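Local coordinates for protein cytosolic phospholipase A2 delta (Homo sapiens, PDB 5IZ5) that hydrolyses glycerophospholipids at the sn-2 position in a calcium-dependent manner, with a preference for linoleic acid there, at residues A47-V51 with K64-D70; R36-W40 with T71-V75; K122-F128 with L138-L143; S23-T29 with R81-Q87; L53-T57 with V88-L92. The protein carries 3 engineered substitutions. All blocks are in the same frame, centred on the assembly; numbering follows the deposited sequence.

All five contacts lie in the N-terminal C2 domain, an antiparallel beta sandwich. Contacts 1 and 5 sit at successive parts of strand 49-55, in the sheet of strands 62-64, 49-55, 91-98 and 106-114. Contacts 3 and 4 belong to the facing sheet, where strand 21-36 runs between strands 75-85 and 137-146. Contact 2 ties loops beside contact 1, their centres about 9 Å apart. Contacts 4 and 5 meet across the sandwich at the far end, with centres about 11 Å apart. Along the chain, contact 3 comes last; the segments of contacts 4 and 5 alternate. Contacts 1 and 2 thus hold the predicted calcium end of a domain that mediates membrane association upon calcium binding, while contacts 3 to 5 build the sandwich behind it.

Contact 1. Residues A47-V51 with K64-D70; sequences ADPYV and KTKTLTD
Residues 47-51 and 64-70 run antiparallel beside each other at the predicted calcium-binding end of the C2 domain, where the start of strand 49-55 is lined by the irregular chain that follows strand 62-64. The side chain of Thr-65 takes a backbone role: OG1, set between the backbone N and the carbonyl carbon (chi1 64°), accepts the amide of Val-51 at 2.8 Å, almost straight, while donating to Lys-66 O in its own segment. Thr-65 N returns a bond to Val-51 O (2.9 Å), and farther along Leu-68 N reaches Pro-49 O at 3.0 Å. Next to the Thr-65 bonds, the extended chain of Lys-64 passes over one face of the Tyr-50 ring. Its CE makes a CH-pi contact and its NZ a cation-pi contact, NZ lying 4.4 Å from the ring centroid. The hydroxyl of Tyr-50 bonds to Asp-105, and Thr-67 OG1, alongside the same ring, bonds to Glu-99. At the loop end, Asp-70 N meets Asp-48 OD1 nearly along its C-O bond direction, at 3.0 Å. Asp-48 is a predicted calcium ligand, and its own amide bonds to Asp-98 OD1, another predicted ligand; these bonds would position carboxylates for the metal, and the Asp-70 N-H probably tempers the negative charge on OD1.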
# COMPACT_ATOMS: atom_id res chain seq x y z
N ALA B 47 2.47 25.41 36.40
CA ALA B 47 3.26 24.53 35.54
C ALA B 47 4.74 24.90 35.55
O ALA B 47 5.11 26.01 35.94
CB ALA B 47 2.73 24.56 34.11
N ASP B 48 5.56 23.95 35.11
CA ASP B 48 6.98 24.18 34.87
C ASP B 48 7.22 24.10 33.36
O ASP B 48 7.68 23.07 32.86
CB ASP B 48 7.81 23.12 35.60
CG ASP B 48 7.58 23.13 37.10
OD1 ASP B 48 7.65 24.22 37.72
OD2 ASP B 48 7.31 22.05 37.66
N PRO B 49 6.90 25.18 32.63
CA PRO B 49 6.75 25.03 31.19
C PRO B 49 8.03 25.25 30.37
O PRO B 49 8.84 26.12 30.69
CB PRO B 49 5.72 26.10 30.85
CG PRO B 49 5.91 27.16 31.88
CD PRO B 49 6.67 26.57 33.04
N TYR B 50 8.18 24.43 29.32
CA TYR B 50 9.18 24.64 28.28
C TYR B 50 8.52 24.43 26.92
O TYR B 50 7.52 23.72 26.81
CB TYR B 50 10.37 23.69 28.45
CG TYR B 50 10.01 22.22 28.43
CD1 TYR B 50 10.05 21.50 27.24
CD2 TYR B 50 9.66 21.55 29.60
CE1 TYR B 50 9.73 20.15 27.22
CE2 TYR B 50 9.34 20.20 29.58
CZ TYR B 50 9.38 19.51 28.39
OH TYR B 50 9.07 18.18 28.36
N VAL B 51 9.09 25.05 25.88
CA VAL B 51 8.56 24.92 24.53
C VAL B 51 9.46 24.01 23.69
O VAL B 51 10.69 24.11 23.73
CB VAL B 51 8.42 26.28 23.82
CG1 VAL B 51 7.79 26.11 22.44
CG2 VAL B 51 7.58 27.23 24.66
N LYS B 64 14.47 23.06 22.15
CA LYS B 64 13.83 23.08 23.46
C LYS B 64 14.26 24.36 24.17
O LYS B 64 15.45 24.66 24.25
CB LYS B 64 14.27 21.85 24.26
CG LYS B 64 13.60 21.66 25.61
CD LYS B 64 14.05 20.37 26.27
CE LYS B 64 13.54 20.25 27.71
NZ LYS B 64 13.56 18.85 28.20
N THR B 65 13.29 25.13 24.65
CA THR B 65 13.60 26.31 25.46
C THR B 65 14.03 25.84 26.84
O THR B 65 13.94 24.66 27.16
CB THR B 65 12.39 27.25 25.65
OG1 THR B 65 11.36 26.58 26.38
CG2 THR B 65 11.86 27.75 24.31
N LYS B 66 14.48 26.78 27.66
CA LYS B 66 14.70 26.50 29.07
C LYS B 66 13.35 26.24 29.74
O LYS B 66 12.32 26.74 29.29
CB LYS B 66 15.40 27.68 29.75
CG LYS B 66 16.85 27.84 29.33
CD LYS B 66 17.58 28.83 30.22
CE LYS B 66 18.96 29.16 29.68
NZ LYS B 66 18.88 30.11 28.53
N THR B 67 13.38 25.44 30.80
CA THR B 67 12.19 25.19 31.60
C THR B 67 12.09 26.29 32.64
O THR B 67 13.04 26.56 33.36
CB THR B 67 12.25 23.83 32.31
OG1 THR B 67 12.34 22.79 31.34
CG2 THR B 67 11.00 23.61 33.17
N LEU B 68 10.93 26.94 32.70
CA LEU B 68 10.66 27.90 33.77
C LEU B 68 9.88 27.20 34.88
O LEU B 68 9.30 26.13 34.67
CB LEU B 68 9.94 29.13 33.23
CG LEU B 68 10.68 29.86 32.10
CD1 LEU B 68 10.10 31.25 31.89
CD2 LEU B 68 12.18 29.96 32.36
N THR B 69 9.89 27.83 36.05
CA THR B 69 9.44 27.20 37.29
C THR B 69 8.23 27.94 37.84
O THR B 69 8.28 29.15 38.06
CB THR B 69 10.57 27.22 38.34
OG1 THR B 69 11.25 28.49 38.30
CG2 THR B 69 11.59 26.12 38.07
N ASP B 70 7.13 27.21 38.02
CA ASP B 70 5.96 27.70 38.76
C ASP B 70 5.51 29.08 38.29
O ASP B 70 5.42 30.02 39.09
CB ASP B 70 6.27 27.75 40.27
CG ASP B 70 5.02 27.91 41.12
OD1 ASP B 70 4.91 28.93 41.85
OD2 ASP B 70 4.15 27.02 41.05

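Contact 2. Residues R36-W40 with T71-V75; sequences RNLRW and TSHPV
Ser-72 OG donates to Leu-38 O at 3.1 Å, tying together two loops at the predicted calcium-binding end of the C2 beta sandwich. The loop of residues 36-40 leaves strand 21-36, and residues 71-75 lead into strand 75-85. Ser-72 uses its backbone as well: its carbonyl oxygen accepts from Leu-38 N at 3.2 Å, with the donor on a lone pair in the carbonyl plane. Both polar backbone atoms of Leu-38 are therefore engaged by one serine, whose OG stands opposite its own N (chi1 174°), which directs it at the Leu-38 carbonyl. The indole of Trp-40 approaches the same hydroxyl obliquely, NE1 lying 3.7 Å from Ser-72 OG. Just before, Thr-71 forms an ST turn in which OG1 accepts from His-73 N at 3.1 Å.

On the strand side, Arg-36 and His-73 lie side by side and point the same way, but the guanidinium and imidazole planes are 43° apart. Their polar ends serve other partners: the guanidinium makes salt bridges that include Glu-34 and Glu-137, while His-73 ND1 bonds to Ala-35 O. What meets across the contact is the aliphatic part of the arginine, its CG set obliquely against the imidazole. A buried apolar pair completes the join: methyl CD1 of Leu-38 rests against the Pro-74 ring, 3.8 Å from its CD.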
# COMPACT_ATOMS: atom_id res chain seq x y z
N ARG B 36 0.73 32.70 27.93
CA ARG B 36 -0.18 33.18 28.97
C ARG B 36 -1.31 32.20 29.23
O ARG B 36 -1.77 31.51 28.32
CB ARG B 36 -0.78 34.53 28.57
CG ARG B 36 0.21 35.68 28.49
CD ARG B 36 -0.45 36.93 27.92
NE ARG B 36 -0.85 36.74 26.53
CZ ARG B 36 -0.09 36.98 25.47
NH1 ARG B 36 1.16 37.44 25.61
NH2 ARG B 36 -0.57 36.76 24.25
N ASN B 37 -1.76 32.17 30.49
CA ASN B 37 -2.94 31.41 30.91
C ASN B 37 -2.78 29.90 30.79
O ASN B 37 -3.74 29.20 30.47
CB ASN B 37 -4.19 31.87 30.13
CG ASN B 37 -4.32 33.38 30.07
OD1 ASN B 37 -4.16 34.07 31.07
ND2 ASN B 37 -4.60 33.90 28.88
N LEU B 38 -1.58 29.39 31.04
CA LEU B 38 -1.36 27.95 31.00
C LEU B 38 -1.96 27.27 32.24
O LEU B 38 -2.09 27.88 33.29
CB LEU B 38 0.13 27.62 30.92
CG LEU B 38 0.91 28.16 29.72
CD1 LEU B 38 2.36 27.71 29.82
CD2 LEU B 38 0.31 27.72 28.40
N ARG B 39 -2.33 26.00 32.09
CA ARG B 39 -2.97 25.21 33.14
C ARG B 39 -1.99 24.79 34.24
O ARG B 39 -0.86 24.40 33.95
CB ARG B 39 -3.57 23.96 32.51
CG ARG B 39 -4.55 24.25 31.37
CD ARG B 39 -5.88 24.79 31.86
NE ARG B 39 -6.57 23.79 32.67
CZ ARG B 39 -7.63 24.02 33.44
NH1 ARG B 39 -8.17 25.24 33.53
NH2 ARG B 39 -8.17 23.02 34.12
N TRP B 40 -2.43 24.84 35.50
CA TRP B 40 -1.59 24.49 36.65
C TRP B 40 -1.35 22.98 36.73
O TRP B 40 -2.13 22.19 36.21
CB TRP B 40 -2.23 24.97 37.96
CG TRP B 40 -2.28 26.47 38.15
CD1 TRP B 40 -2.30 27.42 37.17
CD2 TRP B 40 -2.36 27.17 39.40
NE1 TRP B 40 -2.36 28.67 37.73
CE2 TRP B 40 -2.40 28.55 39.09
CE3 TRP B 40 -2.38 26.78 40.74
CZ2 TRP B 40 -2.47 29.54 40.08
CZ3 TRP B 40 -2.45 27.76 41.72
CH2 TRP B 40 -2.49 29.13 41.39
N THR B 71 5.22 29.22 36.99
CA THR B 71 4.83 30.54 36.45
C THR B 71 3.41 30.64 35.88
O THR B 71 2.68 31.57 36.25
CB THR B 71 5.87 31.13 35.46
OG1 THR B 71 5.28 32.26 34.81
CG2 THR B 71 6.31 30.11 34.40
N SER B 72 3.01 29.75 34.97
CA SER B 72 1.70 29.85 34.31
C SER B 72 1.64 31.00 33.27
O SER B 72 0.75 31.04 32.40
CB SER B 72 0.59 29.95 35.36
OG SER B 72 -0.67 30.19 34.77
N HIS B 73 2.61 31.91 33.34
CA HIS B 73 2.77 32.96 32.35
C HIS B 73 4.26 33.11 31.99
O HIS B 73 4.88 34.13 32.26
CB HIS B 73 2.22 34.29 32.88
CG HIS B 73 2.77 35.49 32.18
ND1 HIS B 73 2.76 35.63 30.81
CD2 HIS B 73 3.39 36.60 32.66
CE1 HIS B 73 3.33 36.77 30.48
NE2 HIS B 73 3.72 37.38 31.59
N PRO B 74 4.84 32.07 31.36
CA PRO B 74 6.29 32.08 31.14
C PRO B 74 6.75 33.08 30.09
O PRO B 74 6.04 33.31 29.11
CB PRO B 74 6.56 30.65 30.67
CG PRO B 74 5.29 30.25 29.99
CD PRO B 74 4.21 30.86 30.82
N VAL B 75 7.93 33.66 30.31
CA VAL B 75 8.59 34.52 29.33
C VAL B 75 9.98 33.94 29.07
O VAL B 75 10.87 34.05 29.91
CB VAL B 75 8.73 35.97 29.84
CG1 VAL B 75 9.46 36.84 28.82
CG2 VAL B 75 7.36 36.55 30.16

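Contact 3. Residues K122-F128 with L138-L143; sequences KLLRKTF and LDVEFL
Leu-124 and Phe-142, Lys-126 and Val-140, and Phe-128 and Leu-138 are the hydrogen-bonded pairs of an antiparallel hairpin built from strands 124-129 and 137-146 of the C2 domain. Each pair exchanges two backbone bonds, giving six in all; those between Lys-126 and Val-140 are both 2.9 Å long. In the intervening pairs, Arg-125 with Glu-141 and Thr-127 with Asp-139, the backbone amides take no part across the hairpin. Asp-139 and Glu-141 instead make backbone hydrogen bonds to strand 21-36 on the other side, Asp-139 with Leu-33 and Glu-34, Glu-141 with Arg-31.

The side chains of these two pairs project together from one face and make polar links. Thr-127 OG1 donates to Asp-139 OD1 at 2.7 Å, coming from above the carboxylate plane, while OD2 of the same aspartate takes Arg-36 in a salt bridge. Arg-125, extended from CG to NE, runs alongside Glu-141 in a salt bridge of 3.2 Å, in which NE meets OE1 on the syn side but 30° out of the carboxylate plane. Leu-123 CD2 leans on the same carboxylate, 3.5 Å from OE1.

Leu-124, Phe-128, Leu-138, Val-140 and Phe-142 lie on the other face. Phe-128 and Phe-142 come from opposite directions and meet at their edges, CZ of the first 4.0 Å from CE2 of the second, with Tyr-113 of strand 106-114 against both. Lys-126 shares this face, its CB against the Phe-142 edge, before its end turns off to Glu-117. Polar and charged groups thus pair on one face, which probably offsets their charges, while the other is mainly apolar.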
# COMPACT_ATOMS: atom_id res chain seq x y z
N LYS B 122 9.91 40.41 5.77
CA LYS B 122 8.87 40.95 6.65
C LYS B 122 8.73 40.16 7.95
O LYS B 122 8.24 39.03 7.93
CB LYS B 122 7.51 40.90 5.95
CG LYS B 122 7.31 41.86 4.78
CD LYS B 122 5.89 41.72 4.25
CE LYS B 122 5.75 42.16 2.79
NZ LYS B 122 4.33 42.44 2.46
N LEU B 123 9.12 40.76 9.07
CA LEU B 123 8.91 40.15 10.38
C LEU B 123 7.42 39.91 10.60
O LEU B 123 6.61 40.82 10.43
CB LEU B 123 9.44 41.05 11.50
CG LEU B 123 9.31 40.46 12.92
CD1 LEU B 123 10.57 39.70 13.32
CD2 LEU B 123 9.00 41.53 13.96
N LEU B 124 7.07 38.69 10.98
CA LEU B 124 5.69 38.34 11.25
C LEU B 124 5.52 38.03 12.74
O LEU B 124 6.17 37.12 13.26
CB LEU B 124 5.27 37.14 10.40
CG LEU B 124 3.79 36.76 10.39
CD1 LEU B 124 2.93 37.87 9.79
CD2 LEU B 124 3.59 35.47 9.61
N ARG B 125 4.68 38.81 13.41
CA ARG B 125 4.35 38.57 14.82
C ARG B 125 3.06 37.77 14.90
O ARG B 125 2.07 38.10 14.26
CB ARG B 125 4.23 39.89 15.59
CG ARG B 125 5.57 40.37 16.13
CD ARG B 125 5.53 41.82 16.56
NE ARG B 125 6.88 42.34 16.79
CZ ARG B 125 7.28 43.59 16.57
NH1 ARG B 125 6.43 44.49 16.08
NH2 ARG B 125 8.53 43.94 16.82
N LYS B 126 3.10 36.70 15.70
CA LYS B 126 1.99 35.77 15.80
C LYS B 126 1.63 35.51 17.26
O LYS B 126 2.51 35.34 18.11
CB LYS B 126 2.36 34.45 15.10
CG LYS B 126 1.99 34.40 13.62
CD LYS B 126 0.59 33.83 13.45
CE LYS B 126 0.02 34.14 12.08
NZ LYS B 126 -1.15 33.28 11.77
N THR B 127 0.33 35.50 17.55
CA THR B 127 -0.20 35.04 18.82
C THR B 127 -1.09 33.84 18.52
O THR B 127 -2.12 33.98 17.87
CB THR B 127 -1.00 36.13 19.55
OG1 THR B 127 -0.12 37.20 19.92
CG2 THR B 127 -1.67 35.59 20.83
N PHE B 128 -0.68 32.67 18.99
CA PHE B 128 -1.40 31.43 18.72
C PHE B 128 -2.37 31.12 19.85
O PHE B 128 -1.99 31.20 21.02
CB PHE B 128 -0.42 30.27 18.54
CG PHE B 128 0.47 30.40 17.33
CD1 PHE B 128 -0.05 30.19 16.06
CD2 PHE B 128 1.82 30.70 17.45
CE1 PHE B 128 0.75 30.30 14.93
CE2 PHE B 128 2.63 30.80 16.33
CZ PHE B 128 2.10 30.60 15.07
N LEU B 138 0.25 31.82 22.95
CA LEU B 138 1.70 31.75 22.73
C LEU B 138 2.13 32.85 21.75
O LEU B 138 1.65 32.89 20.62
CB LEU B 138 2.08 30.38 22.15
CG LEU B 138 3.50 29.81 22.33
CD1 LEU B 138 3.89 28.97 21.12
CD2 LEU B 138 4.57 30.85 22.58
N ASP B 139 3.03 33.72 22.19
CA ASP B 139 3.58 34.77 21.32
C ASP B 139 4.90 34.34 20.69
O ASP B 139 5.84 33.97 21.40
CB ASP B 139 3.80 36.07 22.09
CG ASP B 139 2.51 36.79 22.41
OD1 ASP B 139 1.43 36.37 21.93
OD2 ASP B 139 2.58 37.79 23.16
N VAL B 140 4.96 34.41 19.37
CA VAL B 140 6.15 34.03 18.61
C VAL B 140 6.38 35.06 17.51
O VAL B 140 5.42 35.65 17.00
CB VAL B 140 5.98 32.64 17.96
CG1 VAL B 140 7.28 32.17 17.32
CG2 VAL B 140 5.51 31.62 18.99
N GLU B 141 7.64 35.27 17.13
CA GLU B 141 7.95 36.06 15.94
C GLU B 141 8.83 35.31 14.95
O GLU B 141 9.75 34.58 15.34
CB GLU B 141 8.51 37.45 16.26
CG GLU B 141 9.19 37.64 17.59
CD GLU B 141 9.53 39.10 17.86
OE1 GLU B 141 9.02 39.99 17.14
OE2 GLU B 141 10.30 39.37 18.81
N PHE B 142 8.53 35.51 13.67
CA PHE B 142 9.20 34.82 12.58
C PHE B 142 9.89 35.81 11.66
O PHE B 142 9.30 36.80 11.25
CB PHE B 142 8.18 34.04 11.75
CG PHE B 142 7.43 33.00 12.53
CD1 PHE B 142 7.94 31.72 12.65
CD2 PHE B 142 6.21 33.30 13.13
CE1 PHE B 142 7.25 30.75 13.37
CE2 PHE B 142 5.52 32.34 13.85
CZ PHE B 142 6.04 31.07 13.97
N LEU B 143 11.15 35.52 11.33
CA LEU B 143 11.85 36.29 10.30
C LEU B 143 12.52 35.36 9.31
O LEU B 143 13.35 34.52 9.69
CB LEU B 143 12.89 37.23 10.90
CG LEU B 143 13.57 38.13 9.86
CD1 LEU B 143 12.66 39.26 9.38
CD2 LEU B 143 14.89 38.69 10.39

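Contact 4. Residues S23-T29 with R81-Q87; sequences STCWQLT and RFLIQSQ
Leu-28 and Ile-84 make the close heart of this pairing of strands 21-36 and 75-85, with Leu-28 CB 3.7 Å from Ile-84 CG1 on the inner face. Around them the antiparallel backbones are firmly bonded: Trp-26 with Ile-84 and Leu-28 with Phe-82 are hydrogen-bonded pairs, and Ile-84 N to Trp-26 O is 2.7 Å. The N-to-C directions of strands 25-29 and 81-85 are 148° apart, antiparallel with a marked twist. Phe-82 and Ile-84 continue inward onto Leu-55 of the facing sheet, and Phe-63 meets the Phe-82 ring edge-to-face.

The other face of this sheet is looser. Cys-25 CB touches Leu-83 CG there, and toward solvent the exposed Arg-81 lies alongside Gln-27 with no hydrogen bond between them, their flat ends turned 77° apart.

At the opposite end, past the regular ladder, side chains take over. Gln-85 has CG opposite its backbone N (chi1 174°) and then bends at chi2, which folds its amide back onto Ser-23. There OE1 accepts from Ser-23 OG at 2.7 Å and also from Gln-87 N, while NE2 donates to Ser-23 O from above the carbonyl plane. With two donors on OE1 and Glu-152 as a further partner for NE2, the amide is fixed in its rotation. Beside it, Ser-86 CB sits over the six-membered ring of Trp-26 in a CH-pi contact, 4.1 Å from its centroid. The pairing places strand 21-36 between strands 75-85 and 137-146 in one layer of the C2 beta sandwich, its Leu-28, Phe-82 and Ile-84 face turned to the other layer.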
# COMPACT_ATOMS: atom_id res chain seq x y z
N SER B 23 16.91 24.43 -6.29
CA SER B 23 16.14 25.41 -5.54
C SER B 23 16.87 25.90 -4.28
O SER B 23 17.36 25.09 -3.51
CB SER B 23 14.80 24.81 -5.13
OG SER B 23 14.05 25.76 -4.41
N THR B 24 16.91 27.21 -4.07
CA THR B 24 17.65 27.81 -2.96
C THR B 24 16.86 27.88 -1.63
O THR B 24 15.66 28.13 -1.63
CB THR B 24 18.15 29.22 -3.37
OG1 THR B 24 19.25 29.61 -2.55
CG2 THR B 24 17.06 30.27 -3.28
N CYS B 25 17.57 27.67 -0.52
CA CYS B 25 16.97 27.69 0.83
C CYS B 25 17.00 29.07 1.48
O CYS B 25 17.84 29.90 1.16
CB CYS B 25 17.67 26.67 1.74
SG CYS B 25 17.52 24.95 1.18
N TRP B 26 16.06 29.31 2.40
CA TRP B 26 16.04 30.52 3.21
C TRP B 26 16.40 30.17 4.64
O TRP B 26 16.32 29.01 5.04
CB TRP B 26 14.65 31.16 3.19
CG TRP B 26 14.17 31.56 1.80
CD1 TRP B 26 14.95 31.90 0.73
CD2 TRP B 26 12.81 31.67 1.36
NE1 TRP B 26 14.16 32.20 -0.35
CE2 TRP B 26 12.84 32.07 0.00
CE3 TRP B 26 11.56 31.46 1.97
CZ2 TRP B 26 11.68 32.28 -0.75
CZ3 TRP B 26 10.40 31.67 1.22
CH2 TRP B 26 10.47 32.07 -0.13
N GLN B 27 16.79 31.18 5.43
CA GLN B 27 16.97 30.98 6.86
C GLN B 27 15.76 31.52 7.63
O GLN B 27 15.39 32.68 7.46
CB GLN B 27 18.24 31.67 7.36
CG GLN B 27 18.37 31.61 8.88
CD GLN B 27 19.42 32.54 9.43
OE1 GLN B 27 19.10 33.46 10.19
NE2 GLN B 27 20.67 32.31 9.06
N LEU B 28 15.16 30.69 8.49
CA LEU B 28 14.06 31.12 9.36
C LEU B 28 14.53 31.27 10.81
O LEU B 28 15.08 30.34 11.39
CB LEU B 28 12.89 30.12 9.32
CG LEU B 28 11.65 30.48 10.16
CD1 LEU B 28 11.00 31.76 9.65
CD2 LEU B 28 10.64 29.34 10.17
N THR B 29 14.31 32.45 11.39
CA THR B 29 14.52 32.64 12.83
C THR B 29 13.16 32.62 13.52
O THR B 29 12.26 33.40 13.18
CB THR B 29 15.30 33.93 13.19
OG1 THR B 29 14.43 35.06 13.19
CG2 THR B 29 16.44 34.17 12.21
N ARG B 81 17.00 28.83 14.86
CA ARG B 81 17.20 29.00 13.41
C ARG B 81 17.11 27.71 12.62
O ARG B 81 17.74 26.71 12.97
CB ARG B 81 18.55 29.65 13.16
CG ARG B 81 18.54 31.15 13.37
CD ARG B 81 19.95 31.68 13.59
NE ARG B 81 20.16 32.20 14.94
CZ ARG B 81 20.62 31.51 15.98
NH1 ARG B 81 20.94 30.22 15.87
NH2 ARG B 81 20.76 32.11 17.15
N PHE B 82 16.31 27.74 11.55
CA PHE B 82 16.16 26.63 10.61
C PHE B 82 16.56 27.03 9.19
O PHE B 82 16.33 28.17 8.78
CB PHE B 82 14.68 26.21 10.53
CG PHE B 82 14.11 25.65 11.82
CD1 PHE B 82 14.14 24.29 12.07
CD2 PHE B 82 13.48 26.48 12.74
CE1 PHE B 82 13.59 23.76 13.22
CE2 PHE B 82 12.92 25.95 13.91
CZ PHE B 82 12.97 24.59 14.15
N LEU B 83 17.13 26.10 8.43
CA LEU B 83 17.21 26.26 6.98
C LEU B 83 15.92 25.72 6.35
O LEU B 83 15.53 24.58 6.60
CB LEU B 83 18.46 25.57 6.41
CG LEU B 83 19.17 26.35 5.28
CD1 LEU B 83 19.55 27.76 5.71
CD2 LEU B 83 20.40 25.61 4.77
N ILE B 84 15.26 26.55 5.54
CA ILE B 84 13.95 26.25 4.97
C ILE B 84 14.01 26.16 3.44
O ILE B 84 14.47 27.08 2.77
CB ILE B 84 12.93 27.36 5.37
CG1 ILE B 84 12.72 27.38 6.90
CG2 ILE B 84 11.60 27.19 4.64
CD1 ILE B 84 12.24 26.08 7.51
N GLN B 85 13.54 25.03 2.91
CA GLN B 85 13.40 24.83 1.46
C GLN B 85 11.99 25.24 1.04
O GLN B 85 11.01 24.62 1.44
CB GLN B 85 13.67 23.36 1.11
CG GLN B 85 13.43 22.96 -0.34
CD GLN B 85 14.08 23.89 -1.34
OE1 GLN B 85 13.40 24.67 -1.99
NE2 GLN B 85 15.40 23.82 -1.45
N SER B 86 11.91 26.30 0.24
CA SER B 86 10.62 26.87 -0.16
C SER B 86 9.75 25.92 -1.00
O SER B 86 8.54 26.06 -1.03
CB SER B 86 10.85 28.17 -0.95
OG SER B 86 11.58 27.93 -2.14
N GLN B 87 10.38 24.97 -1.68
CA GLN B 87 9.66 24.03 -2.55
C GLN B 87 8.98 22.85 -1.84
O GLN B 87 8.28 22.05 -2.49
CB GLN B 87 10.62 23.47 -3.59
CG GLN B 87 11.12 24.47 -4.61
CD GLN B 87 10.01 25.28 -5.26
OE1 GLN B 87 9.65 26.34 -4.74
NE2 GLN B 87 9.46 24.80 -6.37

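Contact 5. Residues L53-T57 with V88-L92; sequences LQLST and VKNVL
Thr-57 reaches across to residues 88-90 just beyond the end of strand 49-55, where the chain pairs with the approach to strand 91-98 in the C2 domain. From CB, which lies 3.5 Å from Asn-90 OD1, the side chain forks. Its OG1, placed between backbone N and carbonyl carbon (chi1 54°), donates to the same Asn-90 OD1 at 2.6 Å, in the carbonyl plane. The methyl CG2 lies 3.1 Å from Lys-89 O, with Asn-90 OD1 and Val-88 CG2 also beside it. The other end of the Asn-90 amide is held too, since ND2 bonds to Gln-85 O.

Ser-56 makes a matching pair of bonds one residue earlier. Its amide donates to Val-91 O at 2.9 Å, and its OG accepts from Val-91 N, replacing a backbone carbonyl. A water donates to Lys-89 O at 2.8 Å and lies unusually close to Ser-56 OG. The regular strand pair is Leu-55 with Leu-92, a non-hydrogen-bonded one whose CD1 methyls stand 4.1 Å apart facing the sandwich core. In this largely buried corner, the hydroxyls of Ser-56 and Thr-57 and the Asn-90 side-chain amide take up polar groups as the regular ladder gives out.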
# COMPACT_ATOMS: atom_id res chain seq x y z
N LEU B 53 10.19 22.91 19.70
CA LEU B 53 9.99 23.23 18.29
C LEU B 53 10.45 22.06 17.43
O LEU B 53 11.59 21.59 17.56
CB LEU B 53 10.76 24.47 17.86
CG LEU B 53 10.61 25.75 18.68
CD1 LEU B 53 11.38 26.87 17.99
CD2 LEU B 53 9.15 26.15 18.84
N GLN B 54 9.56 21.60 16.56
CA GLN B 54 9.88 20.57 15.59
C GLN B 54 9.39 21.04 14.24
O GLN B 54 8.34 21.65 14.13
CB GLN B 54 9.18 19.27 15.95
CG GLN B 54 9.59 18.67 17.28
CD GLN B 54 8.58 17.64 17.72
OE1 GLN B 54 7.45 17.99 18.04
NE2 GLN B 54 8.97 16.38 17.72
N LEU B 55 10.16 20.73 13.20
CA LEU B 55 9.78 21.04 11.84
C LEU B 55 9.54 19.72 11.13
O LEU B 55 10.37 18.82 11.20
CB LEU B 55 10.88 21.83 11.14
CG LEU B 55 10.57 22.41 9.76
CD1 LEU B 55 9.50 23.48 9.83
CD2 LEU B 55 11.83 22.96 9.12
N SER B 56 8.40 19.61 10.45
CA SER B 56 8.00 18.37 9.79
C SER B 56 9.05 17.84 8.81
O SER B 56 9.14 16.64 8.59
CB SER B 56 6.65 18.57 9.08
OG SER B 56 6.74 19.60 8.10
N THR B 57 9.83 18.75 8.22
CA THR B 57 10.84 18.41 7.22
C THR B 57 12.28 18.35 7.80
O THR B 57 13.27 18.29 7.05
CB THR B 57 10.79 19.43 6.06
OG1 THR B 57 10.90 20.75 6.59
CG2 THR B 57 9.47 19.31 5.29
N VAL B 88 9.18 22.71 -0.53
CA VAL B 88 8.47 21.67 0.22
C VAL B 88 7.49 22.29 1.20
O VAL B 88 7.58 23.46 1.54
CB VAL B 88 9.41 20.68 0.96
CG1 VAL B 88 10.34 20.00 -0.01
CG2 VAL B 88 10.20 21.35 2.08
N LYS B 89 6.52 21.48 1.61
CA LYS B 89 5.60 21.88 2.66
C LYS B 89 6.30 21.78 4.01
O LYS B 89 6.82 20.73 4.37
CB LYS B 89 4.33 21.05 2.64
CG LYS B 89 3.07 21.88 2.83
CD LYS B 89 2.77 22.80 1.66
CE LYS B 89 2.01 24.05 2.08
NZ LYS B 89 0.94 23.88 3.10
N ASN B 90 6.31 22.89 4.73
CA ASN B 90 6.99 22.98 6.01
C ASN B 90 5.98 23.31 7.10
O ASN B 90 5.39 24.39 7.10
CB ASN B 90 8.05 24.07 5.96
CG ASN B 90 9.20 23.73 5.03
OD1 ASN B 90 9.91 22.75 5.25
ND2 ASN B 90 9.37 24.52 3.97
N VAL B 91 5.77 22.35 8.00
CA VAL B 91 4.86 22.54 9.11
C VAL B 91 5.68 22.58 10.39
O VAL B 91 6.41 21.64 10.71
CB VAL B 91 3.81 21.42 9.20
CG1 VAL B 91 2.84 21.69 10.35
CG2 VAL B 91 3.04 21.32 7.89
N LEU B 92 5.57 23.69 11.11
CA LEU B 92 6.28 23.87 12.35
C LEU B 92 5.35 23.49 13.50
O LEU B 92 4.22 23.97 13.58
CB LEU B 92 6.73 25.31 12.49
CG LEU B 92 7.59 25.63 13.71
CD1 LEU B 92 8.97 25.00 13.59
CD2 LEU B 92 7.71 27.13 13.87
O HOH W 1 5.49 18.88 6.05